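Local coordinates for metallo-beta-lactamase (Serratia marcescens, PDB 6K4X), which probably hydrolyses the beta-lactam ring of antibiotics with two zinc ions, as a subclass B3 metallo-beta-lactamase, and here holds a thiol inhibitor bridging both metals, at residues V21-G24 with G25-A28; S70-H74 with E75-G79. One frame throughout, in Å; residues are numbered along the deposited sequence.

Contact 1 (V21-G24 with G25-A28)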
ATOM      1  N   VAL A  21      -7.040   1.632  -9.166  1.00  5.10           N
ATOM      2  CA  VAL A  21      -6.817   2.831  -9.933  1.00  5.14           C
ATOM      3  C   VAL A  21      -5.323   3.117 -10.105  1.00  5.71           C
ATOM      4  O   VAL A  21      -4.949   4.220 -10.514  1.00  6.08           O
ATOM      5  CB  VAL A  21      -7.544   4.046  -9.332  1.00  5.96           C
ATOM      6  CG1 VAL A  21      -9.049   3.890  -9.424  1.00  6.00           C
ATOM      7  CG2 VAL A  21      -7.099   4.356  -7.916  1.00  6.36           C
ATOM      8  N   GLY A  22      -4.459   2.148  -9.781  1.00  5.98           N
ATOM      9  CA  GLY A  22      -3.026   2.323  -9.902  1.00  5.86           C
ATOM     10  C   GLY A  22      -2.508   2.177 -11.325  1.00  5.80           C
ATOM     11  O   GLY A  22      -3.231   2.206 -12.331  1.00  6.53           O
ATOM     12  N   THR A  23      -1.182   2.057 -11.398  1.00  5.99           N
ATOM     13  CA  THR A  23      -0.475   1.901 -12.650  1.00  6.70           C
ATOM     14  C   THR A  23      -0.349   0.413 -12.967  1.00  6.59           C
ATOM     15  O   THR A  23      -0.810  -0.461 -12.243  1.00  7.29           O
ATOM     16  CB  THR A  23       0.894   2.586 -12.563  1.00  6.49           C
ATOM     17  OG1 THR A  23       1.594   1.929 -11.493  1.00  7.04           O
ATOM     18  CG2 THR A  23       0.790   4.075 -12.330  1.00  7.19           C
ATOM     19  N   GLY A  24       0.312   0.111 -14.086  1.00  7.25           N
ATOM     20  CA  GLY A  24       0.559  -1.277 -14.433  1.00  8.80           C
ATOM     21  C   GLY A  24       1.430  -1.980 -13.413  1.00  8.69           C
ATOM     22  O   GLY A  24       1.356  -3.206 -13.282  1.00 10.94           O
ATOM     23  N   GLY A  25       2.262  -1.226 -12.700  1.00  7.67           N
ATOM     24  CA  GLY A  25       3.254  -1.813 -11.833  1.00  8.32           C
ATOM     25  C   GLY A  25       3.100  -1.492 -10.363  1.00  6.96           C
ATOM     26  O   GLY A  25       3.795  -2.114  -9.555  1.00  7.82           O
ATOM     27  N   ILE A  26       2.264  -0.506  -9.992  1.00  6.22           N
ATOM     28  CA  ILE A  26       2.136  -0.138  -8.572  1.00  6.04           C
ATOM     29  C   ILE A  26       0.658  -0.013  -8.239  1.00  5.51           C
ATOM     30  O   ILE A  26      -0.077   0.687  -8.947  1.00  6.21           O
ATOM     31  CB  ILE A  26       2.868   1.165  -8.212  1.00  6.23           C
ATOM     32  CG1 ILE A  26       4.371   1.090  -8.500  1.00  6.89           C
ATOM     33  CG2 ILE A  26       2.609   1.527  -6.766  1.00  6.44           C
ATOM     34  CD1 ILE A  26       5.138   0.174  -7.574  1.00  7.47           C
ATOM     35  N   SER A  27       0.222  -0.652  -7.145  1.00  5.76           N
ATOM     36  CA  SER A  27      -1.149  -0.582  -6.763  1.00  5.65           C
ATOM     37  C   SER A  27      -1.510   0.795  -6.210  1.00  5.71           C
ATOM     38  O   SER A  27      -0.768   1.408  -5.467  1.00  5.97           O
ATOM     39  CB  SER A  27      -1.468  -1.608  -5.723  1.00  5.65           C
ATOM     40  OG  SER A  27      -1.277  -2.911  -6.240  1.00  6.53           O
ATOM     41  N   ALA A  28      -2.736   1.209  -6.527  1.00  5.94           N
ATOM     42  CA  ALA A  28      -3.431   2.262  -5.828  1.00  6.00           C
ATOM     43  C   ALA A  28      -4.902   1.871  -5.852  1.00  6.14           C
ATOM     44  O   ALA A  28      -5.376   1.276  -6.826  1.00  6.61           O
ATOM     45  CB  ALA A  28      -3.198   3.633  -6.435  1.00  6.11           C
TER
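Gly25 follows Gly24 at the bend of a buried hairpin-like loop that joins the antiparallel strands 18-20 and 29-31, and its N makes a weak hydrogen bond of 3.4 Å back to Thr23 OG1. Ile26 is held at two points: its N donates to the same Thr23 OG1 (2.9 Å), while its O takes the Thr23 N-H at 3.0 Å (N to O), although that N-H comes in bent. The threonine hydroxyl can reach inward because chi1 of 60° sets OG1 between the backbone N and carbonyl carbon of Thr23; Trp5 O is its further partner, outside the loop. Ile26 CB rests against OG1, but the rest of the side chain leads off to Trp5, Asp76 and His215. Ser27 turns from the other limb, and its OG bonds Ala213 O. Ala28 points its methyl at the opposite limb, with CB 3.7 Å from Gly22 CA, where the bare glycine lets the two backbones run close. Gly22 CA also makes a CH...O contact with Ile26 O. At the open end Val21 N donates to Ala28 O at 2.9 Å, almost straight at hydrogen (169°).

Contact 2 (S70-H74 with E75-G79). With ZN (zinc ion), chain B; ZN (zinc ion), chain C; D0U (4-azanyl-2-sulfanyl-benzoic acid), chain E.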
ATOM      1  N   SER A  70      -1.136   6.222   3.039  1.00  5.62           N
ATOM      2  CA  SER A  70       0.174   5.795   2.567  1.00  5.48           C
ATOM      3  C   SER A  70       0.532   4.454   3.193  1.00  5.85           C
ATOM      4  O   SER A  70       0.498   4.313   4.430  1.00  6.61           O
ATOM      5  CB  SER A  70       1.203   6.836   2.917  1.00  5.75           C
ATOM      6  OG  SER A  70       2.524   6.401   2.585  1.00  6.54           O
ATOM      7  N   THR A  71       0.946   3.489   2.369  1.00  5.76           N
ATOM      8  CA  THR A  71       1.575   2.260   2.885  1.00  6.25           C
ATOM      9  C   THR A  71       2.976   2.586   3.421  1.00  6.03           C
ATOM     10  O   THR A  71       3.238   2.500   4.621  1.00  6.00           O
ATOM     11  CB  THR A  71       1.637   1.145   1.830  1.00  6.97           C
ATOM     12  OG1 THR A  71       2.281   1.653   0.658  1.00  7.06           O
ATOM     13  CG2 THR A  71       0.271   0.576   1.501  1.00  7.42           C
ATOM     14  N   HIS A  72       3.893   2.969   2.526  1.00  6.08           N
ATOM     15  CA  HIS A  72       5.192   3.400   2.971  1.00  6.12           C
ATOM     16  C   HIS A  72       5.788   4.420   2.008  1.00  5.92           C
ATOM     17  O   HIS A  72       5.371   4.580   0.863  1.00  6.14           O
ATOM     18  CB  HIS A  72       6.155   2.227   3.233  1.00  6.17           C
ATOM     19  CG  HIS A  72       6.697   1.569   2.011  1.00  5.40           C
ATOM     20  ND1 HIS A  72       6.099   0.493   1.425  1.00  6.39           N
ATOM     21  CD2 HIS A  72       7.808   1.823   1.274  1.00  5.59           C
ATOM     22  CE1 HIS A  72       6.827   0.092   0.395  1.00  6.54           C
ATOM     23  NE2 HIS A  72       7.899   0.911   0.245  1.00  6.27           N
ATOM     24  N   SER A  73       6.817   5.100   2.524  1.00  6.30           N
ATOM     25  CA  SER A  73       7.347   6.339   1.971  1.00  6.29           C
ATOM     26  C   SER A  73       8.580   6.099   1.101  1.00  6.37           C
ATOM     27  O   SER A  73       9.653   6.648   1.375  1.00  7.17           O
ATOM     28  CB  SER A  73       7.642   7.263   3.117  1.00  7.05           C
ATOM     29  OG  SER A  73       8.401   6.610   4.131  1.00  8.42           O
ATOM     30  N   HIS A  74       8.389   5.313   0.025  1.00  6.13           N
ATOM     31  CA  HIS A  74       9.371   5.239  -1.057  1.00  6.40           C
ATOM     32  C   HIS A  74       8.719   5.760  -2.331  1.00  6.34           C
ATOM     33  O   HIS A  74       7.495   5.795  -2.447  1.00  6.80           O
ATOM     34  CB  HIS A  74       9.875   3.813  -1.286  1.00  6.21           C
ATOM     35  CG  HIS A  74      10.669   3.292  -0.139  1.00  6.29           C
ATOM     36  ND1 HIS A  74      10.793   1.966   0.147  1.00  6.37           N
ATOM     37  CD2 HIS A  74      11.427   3.957   0.757  1.00  6.37           C
ATOM     38  CE1 HIS A  74      11.575   1.848   1.198  1.00  5.70           C
ATOM     39  NE2 HIS A  74      11.978   3.038   1.587  1.00  6.36           N
ATOM     40  N   GLU A  75       9.560   6.198  -3.260  1.00  6.33           N
ATOM     41  CA  GLU A  75       9.124   6.928  -4.447  1.00  6.79           C
ATOM     42  C   GLU A  75       8.111   6.151  -5.287  1.00  6.86           C
ATOM     43  O   GLU A  75       7.323   6.772  -6.000  1.00  7.69           O
ATOM     44  CB  GLU A  75      10.334   7.336  -5.278  1.00  9.05           C
ATOM     45  CG  GLU A  75      11.022   6.180  -5.995  1.00 11.99           C
ATOM     46  CD  GLU A  75      12.177   6.470  -6.947  1.00 17.15           C
ATOM     47  OE1 GLU A  75      12.094   7.470  -7.670  1.00 21.91           O
ATOM     48  OE2 GLU A  75      13.150   5.673  -6.981  1.00 21.51           O
ATOM     49  N   ASP A  76       8.185   4.830  -5.314  1.00  5.54           N
ATOM     50  CA  ASP A  76       7.290   4.047  -6.151  1.00  6.02           C
ATOM     51  C   ASP A  76       5.840   4.044  -5.639  1.00  5.95           C
ATOM     52  O   ASP A  76       4.928   3.916  -6.455  1.00  7.04           O
ATOM     53  CB  ASP A  76       7.813   2.631  -6.363  1.00  5.94           C
ATOM     54  CG  ASP A  76       8.109   1.802  -5.131  1.00  5.90           C
ATOM     55  OD1 ASP A  76       8.459   2.382  -4.079  1.00  7.21           O
ATOM     56  OD2 ASP A  76       8.020   0.558  -5.255  1.00  6.36           O
ATOM     57  N   HIS A  77       5.639   4.115  -4.318  1.00  5.78           N
ATOM     58  CA  HIS A  77       4.285   4.095  -3.758  1.00  6.14           C
ATOM     59  C   HIS A  77       3.788   5.500  -3.437  1.00  5.70           C
ATOM     60  O   HIS A  77       2.569   5.757  -3.443  1.00  6.44           O
ATOM     61  CB  HIS A  77       4.244   3.241  -2.492  1.00  6.49           C
ATOM     62  CG  HIS A  77       4.824   1.892  -2.729  1.00  6.78           C
ATOM     63  ND1 HIS A  77       4.151   0.885  -3.409  1.00  6.02           N
ATOM     64  CD2 HIS A  77       6.070   1.426  -2.492  1.00  6.17           C
ATOM     65  CE1 HIS A  77       4.980  -0.143  -3.537  1.00  6.14           C
ATOM     66  NE2 HIS A  77       6.166   0.159  -3.014  1.00  6.12           N
ATOM     67  N   ALA A  78       4.712   6.367  -3.017  1.00  5.98           N
ATOM     68  CA  ALA A  78       4.402   7.676  -2.427  1.00  6.25           C
ATOM     69  C   ALA A  78       4.777   8.837  -3.350  1.00  6.21           C
ATOM     70  O   ALA A  78       4.419   9.978  -3.065  1.00  6.40           O
ATOM     71  CB  ALA A  78       5.111   7.869  -1.105  1.00  6.41           C
ATOM     72  N   GLY A  79       5.497   8.572  -4.437  1.00  5.93           N
ATOM     73  CA  GLY A  79       5.968   9.651  -5.284  1.00  6.64           C
ATOM     74  C   GLY A  79       4.850  10.496  -5.849  1.00  6.42           C
ATOM     75  O   GLY A  79       5.067  11.688  -6.108  1.00  7.71           O
TER
HETATM   76 ZN    ZN B 301       9.683   0.360  -0.530  1.00  6.27          ZN
HETATM   77 ZN    ZN C 302       7.914  -0.681  -3.606  1.00  6.45          ZN
HETATM   78  O2  D0U E 304       8.143  -2.230  -1.964  1.00  6.85           O
HETATM   79  C7  D0U E 304       9.026  -3.114  -2.015  1.00  6.52           C
HETATM   80  O1  D0U E 304       8.821  -4.290  -1.594  1.00  7.73           O
HETATM   81  C3  D0U E 304      10.379  -2.823  -2.557  1.00  6.68           C
HETATM   82  C2  D0U E 304      11.206  -3.953  -2.802  1.00  7.58           C
HETATM   83  C4  D0U E 304      10.850  -1.528  -2.842  1.00  6.72           C
HETATM   84  S1  D0U E 304      10.021  -0.040  -2.745  1.00  6.27           S
HETATM   85  C5  D0U E 304      12.172  -1.423  -3.330  1.00  7.61           C
HETATM   86  C6  D0U E 304      12.994  -2.530  -3.553  1.00  8.26           C
HETATM   87  N1  D0U E 304      14.275  -2.383  -4.070  1.00 11.20           N
HETATM   88  C1  D0U E 304      12.493  -3.777  -3.310  1.00  8.04           C
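His72 CG sits between its backbone N and carbonyl carbon (chi1 75°), whereas His77 CG lies anti to its carbonyl carbon (chi1 -52°); the two rings are thereby brought together obliquely, His72 CE1 3.3 Å from His77 CD2, with their planes at 54°. Each ring serves a different metal. His72 NE2 and His74 ND1 bind one zinc ion at 2.0 and 2.1 Å, and His150 adds a third histidine. Asp76 OD2 and His77 NE2 bind the other zinc ion, together with His215. The inhibitor thiolate S1 bridges both metals, and its carboxylate O2 also binds the second. Second-shell carboxylates hold the far ring nitrogens, His72 ND1 on Asp174 OD1 and His74 NE2 on Asp111 OD2, so metal bond and hydrogen bond together set the rotation of each ring. His74 is also the N-cap of helix 75-78. Its O accepts Ala78 N at 2.9 Å and also His77 N, so two bonds tie the helix to the loop. Ala78 CB lies 3.4 Å from His74 O. This loop-into-helix turn carries the HxHxDH motif that builds the dinuclear zinc site of subclass B3 metallo-beta-lactamases.

How the contacts relate
Contact 1 closes well before contact 2 opens along the chain, and their centres are 12 Å apart. Both belong to the part of the fold built on the seven-stranded mixed sheet: residues 21-28 connect strands 18-20 and 29-31, and residues 70-79 follow strand 65-69 and enter helix 75-78. They meet through one side chain, as Ile26 CG2 packs 3.3 Å from Asp76 O and 3.7 Å from His77 ND1. Ile26 also touches His215, so the loop of contact 1 lies against all three protein ligands of the second zinc ion. Contact 1 thus supplies an apolar second-shell neighbour to a metal site to which contact 2 gives four of the six protein ligands.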